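Local coordinates for protein glycosaminoglycan xylosylkinase (Hydra vulgaris, PDB 5XOM) that probably phosphorylates xylose in the linkage region that joins glycosaminoglycan chains to their core proteins, as a secretory-pathway kinase of the Fam20 family, at residues 111-116 and 130-135; 222-227 and 278-283; 336-341 and 363-368. One frame throughout, in Å; residues are numbered along the deposited sequence.

Contact 1 of 3, residues 111-116 and 130-135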
loop_
_atom_site.group_PDB
_atom_site.type_symbol
_atom_site.label_atom_id
_atom_site.label_comp_id
_atom_site.label_asym_id
_atom_site.label_seq_id
_atom_site.Cartn_x
_atom_site.Cartn_y
_atom_site.Cartn_z
ATOM N N LYS A 111 -26.459 8.721 1.912
ATOM C CA LYS A 111 -27.047 9.807 1.135
ATOM C C LYS A 111 -27.843 9.244 -0.031
ATOM O O LYS A 111 -27.247 8.698 -0.973
ATOM C CB LYS A 111 -25.955 10.749 0.635
ATOM C CG LYS A 111 -25.155 11.316 1.783
ATOM C CD LYS A 111 -24.698 12.722 1.507
ATOM C CE LYS A 111 -24.028 13.281 2.738
ATOM N NZ LYS A 111 -23.272 14.513 2.429
ATOM N N PRO A 112 -29.169 9.329 -0.005
ATOM C CA PRO A 112 -29.970 8.762 -1.093
ATOM C C PRO A 112 -29.888 9.597 -2.364
ATOM O O PRO A 112 -29.631 10.802 -2.334
ATOM C CB PRO A 112 -31.397 8.757 -0.520
ATOM C CG PRO A 112 -31.387 9.820 0.514
ATOM C CD PRO A 112 -30.002 9.855 1.092
ATOM N N LYS A 113 -30.112 8.930 -3.491
ATOM C CA LYS A 113 -30.309 9.618 -4.762
ATOM C C LYS A 113 -31.504 10.563 -4.701
ATOM O O LYS A 113 -32.577 10.202 -4.202
ATOM C CB LYS A 113 -30.505 8.584 -5.869
ATOM C CG LYS A 113 -30.941 9.160 -7.196
ATOM C CD LYS A 113 -31.214 8.058 -8.204
ATOM C CE LYS A 113 -32.220 8.522 -9.238
ATOM N NZ LYS A 113 -31.650 8.684 -10.583
ATOM N N ARG A 114 -31.314 11.786 -5.214
ATOM C CA ARG A 114 -32.367 12.795 -5.245
ATOM C C ARG A 114 -32.622 13.373 -6.629
ATOM O O ARG A 114 -33.637 14.051 -6.812
ATOM C CB ARG A 114 -32.029 13.954 -4.293
ATOM C CG ARG A 114 -31.563 13.507 -2.925
ATOM C CD ARG A 114 -32.672 12.849 -2.148
ATOM N NE ARG A 114 -33.904 13.618 -2.230
ATOM C CZ ARG A 114 -34.287 14.501 -1.313
ATOM N NH1 ARG A 114 -33.529 14.731 -0.251
ATOM N NH2 ARG A 114 -35.422 15.159 -1.457
ATOM N N TYR A 115 -31.731 13.153 -7.592
ATOM C CA TYR A 115 -31.835 13.745 -8.917
ATOM C C TYR A 115 -31.422 12.716 -9.954
ATOM O O TYR A 115 -30.714 11.750 -9.650
ATOM C CB TYR A 115 -30.923 14.969 -9.090
ATOM C CG TYR A 115 -31.176 16.158 -8.191
ATOM C CD1 TYR A 115 -32.292 16.966 -8.363
ATOM C CD2 TYR A 115 -30.286 16.482 -7.185
ATOM C CE1 TYR A 115 -32.509 18.066 -7.549
ATOM C CE2 TYR A 115 -30.496 17.575 -6.367
ATOM C CZ TYR A 115 -31.609 18.362 -6.552
ATOM O OH TYR A 115 -31.820 19.452 -5.736
ATOM N N SER A 116 -31.850 12.947 -11.192
ATOM C CA SER A 116 -31.268 12.236 -12.317
ATOM C C SER A 116 -29.816 12.667 -12.520
ATOM O O SER A 116 -29.401 13.760 -12.114
ATOM C CB SER A 116 -32.047 12.513 -13.601
ATOM O OG SER A 116 -33.409 12.177 -13.451
ATOM N N ASP A 130 -28.309 17.450 -1.484
ATOM C CA ASP A 130 -27.061 16.710 -1.638
ATOM C C ASP A 130 -27.176 15.712 -2.788
ATOM O O ASP A 130 -28.166 14.981 -2.887
ATOM C CB ASP A 130 -26.757 15.962 -0.337
ATOM C CG ASP A 130 -26.075 16.831 0.699
ATOM O OD1 ASP A 130 -26.000 18.054 0.474
ATOM O OD2 ASP A 130 -25.662 16.301 1.759
ATOM N N ARG A 131 -26.158 15.678 -3.654
ATOM C CA ARG A 131 -26.080 14.700 -4.743
ATOM C C ARG A 131 -25.235 13.516 -4.289
ATOM O O ARG A 131 -24.035 13.663 -4.021
ATOM C CB ARG A 131 -25.486 15.296 -6.019
ATOM C CG ARG A 131 -26.467 16.085 -6.888
ATOM C CD ARG A 131 -26.893 17.380 -6.235
ATOM N NE ARG A 131 -25.881 18.398 -6.427
ATOM C CZ ARG A 131 -25.972 19.633 -5.969
ATOM N NH1 ARG A 131 -27.037 20.050 -5.288
ATOM N NH2 ARG A 131 -24.983 20.487 -6.196
ATOM N N HIS A 132 -25.857 12.341 -4.219
ATOM C CA HIS A 132 -25.152 11.146 -3.769
ATOM C C HIS A 132 -23.993 10.801 -4.696
ATOM O O HIS A 132 -22.938 10.352 -4.240
ATOM C CB HIS A 132 -26.122 9.974 -3.678
ATOM C CG HIS A 132 -26.499 9.408 -5.012
ATOM N ND1 HIS A 132 -27.112 10.159 -5.993
ATOM C CD2 HIS A 132 -26.323 8.173 -5.542
ATOM C CE1 HIS A 132 -27.316 9.409 -7.061
ATOM N NE2 HIS A 132 -26.848 8.198 -6.814
ATOM N N ASN A 133 -24.184 10.965 -6.005
ATOM C CA ASN A 133 -23.134 10.607 -6.947
ATOM C C ASN A 133 -21.974 11.578 -6.877
ATOM O O ASN A 133 -20.852 11.215 -7.246
ATOM C CB ASN A 133 -23.687 10.547 -8.377
ATOM C CG ASN A 133 -24.191 11.898 -8.861
ATOM O OD1 ASN A 133 -24.945 12.580 -8.161
ATOM N ND2 ASN A 133 -23.759 12.301 -10.057
ATOM N N ALA A 134 -22.222 12.798 -6.396
ATOM C CA ALA A 134 -21.145 13.764 -6.223
ATOM C C ALA A 134 -20.183 13.330 -5.126
ATOM O O ALA A 134 -18.970 13.535 -5.250
ATOM C CB ALA A 134 -21.723 15.145 -5.914
ATOM N N GLU A 135 -20.702 12.733 -4.043
ATOM C CA GLU A 135 -19.826 12.230 -2.987
ATOM C C GLU A 135 -18.876 11.173 -3.528
ATOM O O GLU A 135 -17.690 11.161 -3.183
ATOM C CB GLU A 135 -20.642 11.649 -1.822
ATOM C CG GLU A 135 -21.410 12.671 -0.983
ATOM C CD GLU A 135 -20.556 13.401 0.063
ATOM O OE1 GLU A 135 -19.305 13.384 -0.019
ATOM O OE2 GLU A 135 -21.153 14.001 0.983
HETATM O O HOH W 1 -28.699 13.031 -0.876
HETATM O O HOH W 2 -28.811 12.530 -6.330
#

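Contact 2 of 3, residues 222-227 and 278-283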
loop_
_atom_site.group_PDB
_atom_site.type_symbol
_atom_site.label_atom_id
_atom_site.label_comp_id
_atom_site.label_asym_id
_atom_site.label_seq_id
_atom_site.Cartn_x
_atom_site.Cartn_y
_atom_site.Cartn_z
ATOM N N LYS A 222 -14.797 22.109 13.828
ATOM C CA LYS A 222 -15.388 22.927 12.781
ATOM C C LYS A 222 -15.193 24.407 13.088
ATOM O O LYS A 222 -15.400 24.847 14.221
ATOM C CB LYS A 222 -16.877 22.613 12.638
ATOM C CG LYS A 222 -17.591 23.409 11.565
ATOM C CD LYS A 222 -19.094 23.369 11.782
ATOM C CE LYS A 222 -19.606 21.937 11.811
ATOM N NZ LYS A 222 -19.829 21.387 10.447
ATOM N N LEU A 223 -14.805 25.170 12.068
ATOM C CA LEU A 223 -14.669 26.617 12.132
ATOM C C LEU A 223 -15.310 27.250 10.908
ATOM O O LEU A 223 -15.411 26.611 9.855
ATOM C CB LEU A 223 -13.195 27.049 12.213
ATOM C CG LEU A 223 -12.446 26.737 13.509
ATOM C CD1 LEU A 223 -10.972 27.120 13.398
ATOM C CD2 LEU A 223 -13.102 27.471 14.671
ATOM N N PRO A 224 -15.765 28.499 11.019
ATOM C CA PRO A 224 -16.300 29.190 9.838
ATOM C C PRO A 224 -15.210 29.457 8.810
ATOM O O PRO A 224 -14.079 29.809 9.154
ATOM C CB PRO A 224 -16.863 30.500 10.412
ATOM C CG PRO A 224 -16.172 30.676 11.721
ATOM C CD PRO A 224 -15.920 29.297 12.248
ATOM N N HIS A 225 -15.565 29.296 7.539
ATOM C CA HIS A 225 -14.625 29.546 6.450
ATOM C C HIS A 225 -14.479 31.050 6.239
ATOM O O HIS A 225 -15.486 31.744 6.069
ATOM C CB HIS A 225 -15.113 28.892 5.162
ATOM C CG HIS A 225 -14.032 28.649 4.155
ATOM N ND1 HIS A 225 -13.316 29.671 3.571
ATOM C CD2 HIS A 225 -13.574 27.502 3.598
ATOM C CE1 HIS A 225 -12.444 29.164 2.718
ATOM N NE2 HIS A 225 -12.582 27.850 2.712
ATOM N N PRO A 226 -13.254 31.593 6.271
ATOM C CA PRO A 226 -13.081 33.038 6.045
ATOM C C PRO A 226 -13.690 33.523 4.737
ATOM O O PRO A 226 -14.015 34.707 4.607
ATOM C CB PRO A 226 -11.558 33.214 6.056
ATOM C CG PRO A 226 -11.063 32.106 6.923
ATOM C CD PRO A 226 -11.992 30.940 6.658
ATOM N N TRP A 227 -13.848 32.628 3.760
ATOM C CA TRP A 227 -14.403 32.992 2.462
ATOM C C TRP A 227 -15.837 32.506 2.280
ATOM O O TRP A 227 -16.310 32.392 1.145
ATOM C CB TRP A 227 -13.506 32.464 1.342
ATOM C CG TRP A 227 -12.280 33.308 1.142
ATOM C CD1 TRP A 227 -12.150 34.362 0.286
ATOM C CD2 TRP A 227 -11.020 33.179 1.814
ATOM N NE1 TRP A 227 -10.887 34.898 0.383
ATOM C CE2 TRP A 227 -10.173 34.189 1.312
ATOM C CE3 TRP A 227 -10.524 32.306 2.789
ATOM C CZ2 TRP A 227 -8.859 34.350 1.750
ATOM C CZ3 TRP A 227 -9.218 32.467 3.222
ATOM C CH2 TRP A 227 -8.401 33.481 2.703
ATOM N N ARG A 278 -19.054 25.276 1.092
ATOM C CA ARG A 278 -18.242 24.991 2.275
ATOM C C ARG A 278 -18.109 26.260 3.125
ATOM O O ARG A 278 -17.047 26.872 3.244
ATOM C CB ARG A 278 -16.886 24.420 1.874
ATOM C CG ARG A 278 -16.221 23.620 2.995
ATOM C CD ARG A 278 -14.913 22.970 2.560
ATOM N NE ARG A 278 -15.076 22.104 1.393
ATOM C CZ ARG A 278 -15.422 20.821 1.451
ATOM N NH1 ARG A 278 -15.649 20.247 2.623
ATOM N NH2 ARG A 278 -15.539 20.112 0.336
ATOM N N HIS A 279 -19.233 26.646 3.737
ATOM C CA HIS A 279 -19.253 27.851 4.561
ATOM C C HIS A 279 -18.578 27.632 5.911
ATOM O O HIS A 279 -18.024 28.578 6.484
ATOM C CB HIS A 279 -20.694 28.339 4.751
ATOM C CG HIS A 279 -21.651 27.266 5.174
ATOM N ND1 HIS A 279 -21.671 26.745 6.450
ATOM C CD2 HIS A 279 -22.627 26.622 4.490
ATOM C CE1 HIS A 279 -22.612 25.821 6.532
ATOM N NE2 HIS A 279 -23.208 25.727 5.356
ATOM N N HIS A 280 -18.609 26.405 6.425
ATOM C CA HIS A 280 -17.795 25.991 7.559
ATOM C C HIS A 280 -16.904 24.841 7.115
ATOM O O HIS A 280 -17.359 23.936 6.413
ATOM C CB HIS A 280 -18.655 25.537 8.748
ATOM C CG HIS A 280 -19.341 26.654 9.465
ATOM N ND1 HIS A 280 -20.374 27.376 8.907
ATOM C CD2 HIS A 280 -19.145 27.172 10.701
ATOM C CE1 HIS A 280 -20.783 28.291 9.766
ATOM N NE2 HIS A 280 -20.053 28.190 10.862
ATOM N N TYR A 281 -15.638 24.874 7.513
ATOM C CA TYR A 281 -14.733 23.778 7.209
ATOM C C TYR A 281 -14.457 22.969 8.468
ATOM O O TYR A 281 -14.690 23.421 9.593
ATOM C CB TYR A 281 -13.428 24.286 6.580
ATOM C CG TYR A 281 -12.530 25.094 7.496
ATOM C CD1 TYR A 281 -11.555 24.472 8.268
ATOM C CD2 TYR A 281 -12.642 26.475 7.573
ATOM C CE1 TYR A 281 -10.724 25.198 9.096
ATOM C CE2 TYR A 281 -11.813 27.215 8.400
ATOM C CZ TYR A 281 -10.855 26.568 9.159
ATOM O OH TYR A 281 -10.023 27.288 9.988
ATOM N N GLU A 282 -13.971 21.749 8.262
ATOM C CA GLU A 282 -13.713 20.812 9.344
ATOM C C GLU A 282 -12.295 20.273 9.217
ATOM O O GLU A 282 -11.770 20.124 8.109
ATOM C CB GLU A 282 -14.735 19.667 9.327
ATOM C CG GLU A 282 -16.147 20.108 9.698
ATOM C CD GLU A 282 -17.201 19.050 9.419
ATOM O OE1 GLU A 282 -17.724 18.459 10.388
ATOM O OE2 GLU A 282 -17.513 18.808 8.231
ATOM N N TYR A 283 -11.678 19.980 10.362
ATOM C CA TYR A 283 -10.285 19.561 10.370
ATOM C C TYR A 283 -10.037 18.564 11.493
ATOM O O TYR A 283 -10.766 18.532 12.488
ATOM C CB TYR A 283 -9.341 20.765 10.494
ATOM C CG TYR A 283 -9.444 21.558 11.782
ATOM C CD1 TYR A 283 -10.381 22.578 11.924
ATOM C CD2 TYR A 283 -8.574 21.320 12.838
ATOM C CE1 TYR A 283 -10.462 23.323 13.100
ATOM C CE2 TYR A 283 -8.644 22.061 14.016
ATOM C CZ TYR A 283 -9.589 23.058 14.140
ATOM O OH TYR A 283 -9.658 23.786 15.308
#

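Contact 3 of 3, residues 336-341 and 363-368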
loop_
_atom_site.group_PDB
_atom_site.type_symbol
_atom_site.label_atom_id
_atom_site.label_comp_id
_atom_site.label_asym_id
_atom_site.label_seq_id
_atom_site.Cartn_x
_atom_site.Cartn_y
_atom_site.Cartn_z
ATOM N N GLU A 336 -0.953 12.522 -20.863
ATOM C CA GLU A 336 -1.582 12.295 -22.155
ATOM C C GLU A 336 -3.058 11.962 -22.004
ATOM O O GLU A 336 -3.829 12.176 -22.945
ATOM C CB GLU A 336 -0.870 11.171 -22.913
ATOM C CG GLU A 336 -0.916 9.825 -22.208
ATOM C CD GLU A 336 -0.415 8.687 -23.082
ATOM O OE1 GLU A 336 -0.991 8.470 -24.170
ATOM O OE2 GLU A 336 0.554 8.009 -22.677
ATOM N N ASN A 337 -3.462 11.473 -20.836
ATOM C CA ASN A 337 -4.864 11.260 -20.502
ATOM C C ASN A 337 -5.339 12.394 -19.605
ATOM O O ASN A 337 -4.710 12.689 -18.582
ATOM C CB ASN A 337 -5.060 9.918 -19.798
ATOM C CG ASN A 337 -4.858 8.738 -20.729
ATOM O OD1 ASN A 337 -4.065 7.843 -20.445
ATOM N ND2 ASN A 337 -5.571 8.736 -21.848
ATOM N N SER A 338 -6.445 13.024 -19.987
ATOM C CA SER A 338 -6.953 14.149 -19.223
ATOM C C SER A 338 -7.400 13.702 -17.833
ATOM O O SER A 338 -7.558 12.510 -17.546
ATOM C CB SER A 338 -8.114 14.818 -19.955
ATOM O OG SER A 338 -9.290 14.035 -19.841
ATOM N N LEU A 339 -7.580 14.691 -16.961
ATOM C CA LEU A 339 -8.039 14.422 -15.603
ATOM C C LEU A 339 -9.351 13.645 -15.604
ATOM O O LEU A 339 -9.549 12.737 -14.789
ATOM C CB LEU A 339 -8.197 15.745 -14.855
ATOM C CG LEU A 339 -8.500 15.681 -13.363
ATOM C CD1 LEU A 339 -7.333 15.045 -12.638
ATOM C CD2 LEU A 339 -8.762 17.082 -12.845
ATOM N N SER A 340 -10.263 13.986 -16.515
ATOM C CA SER A 340 -11.564 13.330 -16.516
ATOM C C SER A 340 -11.480 11.910 -17.051
ATOM O O SER A 340 -12.232 11.036 -16.604
ATOM C CB SER A 340 -12.564 14.149 -17.332
ATOM O OG SER A 340 -12.331 14.033 -18.724
ATOM N N VAL A 341 -10.582 11.653 -18.004
ATOM C CA VAL A 341 -10.404 10.286 -18.478
ATOM C C VAL A 341 -9.869 9.402 -17.359
ATOM O O VAL A 341 -10.373 8.296 -17.127
ATOM C CB VAL A 341 -9.488 10.265 -19.712
ATOM C CG1 VAL A 341 -8.983 8.851 -19.978
ATOM C CG2 VAL A 341 -10.229 10.818 -20.923
ATOM N N ALA A 363 -16.345 19.189 -17.675
ATOM C CA ALA A 363 -16.254 20.395 -16.856
ATOM C C ALA A 363 -15.014 20.364 -15.969
ATOM O O ALA A 363 -14.388 21.402 -15.721
ATOM C CB ALA A 363 -17.526 20.549 -16.016
ATOM N N LEU A 364 -14.654 19.173 -15.476
ATOM C CA LEU A 364 -13.423 18.993 -14.703
ATOM C C LEU A 364 -12.198 19.455 -15.483
ATOM O O LEU A 364 -11.370 20.217 -14.972
ATOM C CB LEU A 364 -13.271 17.521 -14.332
ATOM C CG LEU A 364 -14.128 17.045 -13.174
ATOM C CD1 LEU A 364 -13.942 15.559 -13.010
ATOM C CD2 LEU A 364 -13.776 17.803 -11.894
ATOM N N ASP A 365 -12.054 18.978 -16.723
ATOM C CA ASP A 365 -10.893 19.347 -17.525
ATOM C C ASP A 365 -10.895 20.833 -17.834
ATOM O O ASP A 365 -9.838 21.477 -17.825
ATOM C CB ASP A 365 -10.864 18.533 -18.819
ATOM C CG ASP A 365 -10.791 17.047 -18.562
ATOM O OD1 ASP A 365 -11.310 16.273 -19.396
ATOM O OD2 ASP A 365 -10.216 16.641 -17.533
ATOM N N ARG A 366 -12.073 21.395 -18.121
ATOM C CA ARG A 366 -12.167 22.833 -18.347
ATOM C C ARG A 366 -11.740 23.613 -17.111
ATOM O O ARG A 366 -10.993 24.593 -17.209
ATOM C CB ARG A 366 -13.593 23.209 -18.754
ATOM C CG ARG A 366 -13.765 24.675 -19.124
ATOM C CD ARG A 366 -15.181 24.962 -19.628
ATOM N NE ARG A 366 -16.155 24.791 -18.560
ATOM C CZ ARG A 366 -17.061 23.818 -18.526
ATOM N NH1 ARG A 366 -17.125 22.936 -19.515
ATOM N NH2 ARG A 366 -17.898 23.726 -17.500
ATOM N N ARG A 367 -12.192 23.183 -15.934
ATOM C CA ARG A 367 -11.889 23.937 -14.725
ATOM C C ARG A 367 -10.436 23.773 -14.298
ATOM O O ARG A 367 -9.880 24.669 -13.653
ATOM C CB ARG A 367 -12.832 23.507 -13.608
ATOM C CG ARG A 367 -14.257 23.980 -13.813
ATOM C CD ARG A 367 -15.233 23.191 -12.970
ATOM N NE ARG A 367 -16.599 23.423 -13.423
ATOM C CZ ARG A 367 -17.641 22.674 -13.075
ATOM N NH1 ARG A 367 -17.473 21.638 -12.263
ATOM N NH2 ARG A 367 -18.851 22.959 -13.542
ATOM N N LEU A 368 -9.802 22.657 -14.662
ATOM C CA LEU A 368 -8.384 22.495 -14.364
ATOM C C LEU A 368 -7.554 23.538 -15.099
ATOM O O LEU A 368 -6.636 24.132 -14.519
ATOM C CB LEU A 368 -7.934 21.077 -14.719
ATOM C CG LEU A 368 -6.446 20.740 -14.584
ATOM C CD1 LEU A 368 -5.942 21.059 -13.187
ATOM C CD2 LEU A 368 -6.203 19.278 -14.916
#

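Contact 1 of 3, residues 111-116 and 130-135
Lys111, at the end of a strand, reaches across to Asp130 and Glu135 with nearly the whole length of its side chain. Its CB lies 4.4 Å from CB of His132, where the two backbones run close. CG sits anti to the carbonyl carbon (chi1 -58°), and after a bend at chi2 the chain runs out almost straight. CD and CE run alongside both carboxylates, CE 3.4 Å from OE2 of Glu135, and only NZ comes to lie between them. At the tip, NZ makes two salt bridges of different geometry. Glu135 OE2 receives it at 2.6 Å, nearly end-on to the C-O bond, whereas Asp130 OD2, 3.1 Å from NZ, is met from above its carboxylate plane, 44° out. The other oxygen of Glu135, OE1, accepts from Asn297 N, which leaves OE2 turned to the lysine.

Nearer the helix start, Lys113 lays its CB over one face of the His132 ring, 3.7 Å from the centroid and 20° off the normal, a CH-pi contact; CB of Asn133 lies on the opposite face. His132 NE2 is bonded to Glu207 on the neighbouring strand, while ND1 shares a water with Arg114 N, 2.9 Å from that water. A second water donates to both Pro112 O and Asp130 O. These links fasten the turn after the strand to the approach to helix 132-144.

A strand lysine paired with a helix glutamate, with Asp296 at a longer, weak distance from NZ, is consistent with the lysine-glutamate ion pair of the protein kinase fold.

Contact 2 of 3, residues 222-227 and 278-283
Leu223 and Tyr281 form the hydrogen-bonded pair of an antiparallel ladder whose strand axes approach to 4.6 Å at 149°, with Leu223 N to Tyr281 O at 3.0 Å and Tyr281 N to Leu223 O at 2.9 Å. A third bond, from His225 N to His279 O, extends the link past the strand ends.

The Tyr281 ring runs alongside Leu223, whose CB is 3.9 Å from CZ of Tyr281, and Leu223 CD1 touches CE1 of Tyr283. Tyr281 turns an edge toward the face of His225 in an offset edge-to-face pair, planes at 84°. The rotation of the His225 ring is fixed by Trp227 N, which donates to ND1 in the ring plane at 3.0 Å. The Tyr281 hydroxyl bonds to Tyr254 and Arg259. On the sheet face of Lys222 and Glu282, these two side chains run together to a long salt bridge, NZ to OE1 3.6 Å. The His280 ring takes Pro224 CA over its face, 4.0 Å from the centroid.

An alanine in place of Tyr281 would probably open a gap beside Leu223, take the edge from the His225 face and leave Tyr254 and Arg259 without their shared hydroxyl.

Because ND1 of His225 accepts an N-H, any proton on that ring is likely to sit on NE2. The contact thus sets buried aromatic packing at Tyr281 and His225 against a long, probably weaker ion pair.

Contact 3 of 3, residues 336-341 and 363-368
The carboxylate of Asp365 is the flat group gripped by Ser338 and Ser340. Both serine hydroxyls donate to OD1, and they arrive from opposite faces of the carboxylate plane. Ser338 OG stands 43° above it at 3.0 Å from OD1. Ser340 OG is closer, 2.6 Å from OD1, and comes on the syn side with a tilt of 26°. At the edge, Ser340 N donates to the syn lone pair of OD2 over 2.8 Å. Ser340 therefore holds both oxygens at once, one with its backbone and one with its hydroxyl. Its OG lies between the backbone N and the carbonyl carbon (chi1 74°), which places the hydroxyl on the same side as its own N-H and makes this two-pronged grip possible.

Leu339 forms the border of the polar cluster: its CB lies 3.5 Å from Asp365 OD2, and the apolar contact proper is that of its CD2 with CD2 of Leu368, 4.0 Å away, the two side chains crossing obliquely. Leu368 also touches Ala332 and Thr333 of helix 323-334, and Leu364 leans on Leu343, so hydrophobic contacts continue along helix 339-347.

Ser338 is the N-cap of that helix, and Asp365, from helix 358-382, faces its first turn. Three donors, one of them a first-turn N-H, converge on one carboxylate; together with the positive end of the helix dipole they would probably stabilise its negative charge and lower its pKa. The consequence is that the start of helix 339-347 is tied by directed bonds to the flank of helix 358-382.

In the fold
The three contacts follow one another along the chain without overlap. Contact 1 joins the five-stranded antiparallel sheet, through strand 106-112, to helix 132-144. Contact 2 pairs two strands of the separate three-stranded sheet, and contact 3 packs helix 339-347 on helix 358-382. Centres of contacts 1 and 2 are 22 Å apart, as are those of 1 and 3; 2 and 3 are 27 Å apart, and none touch. Asn297 bridges the first two, bonding Glu135 through its N and Arg278 through OD1. Helix 259-273 lies against both contact 2 and contact 3. The probable lysine-glutamate pair of contact 1 is thus linked through Asn297 to contact 2, and helix 259-273 runs from there to contact 3.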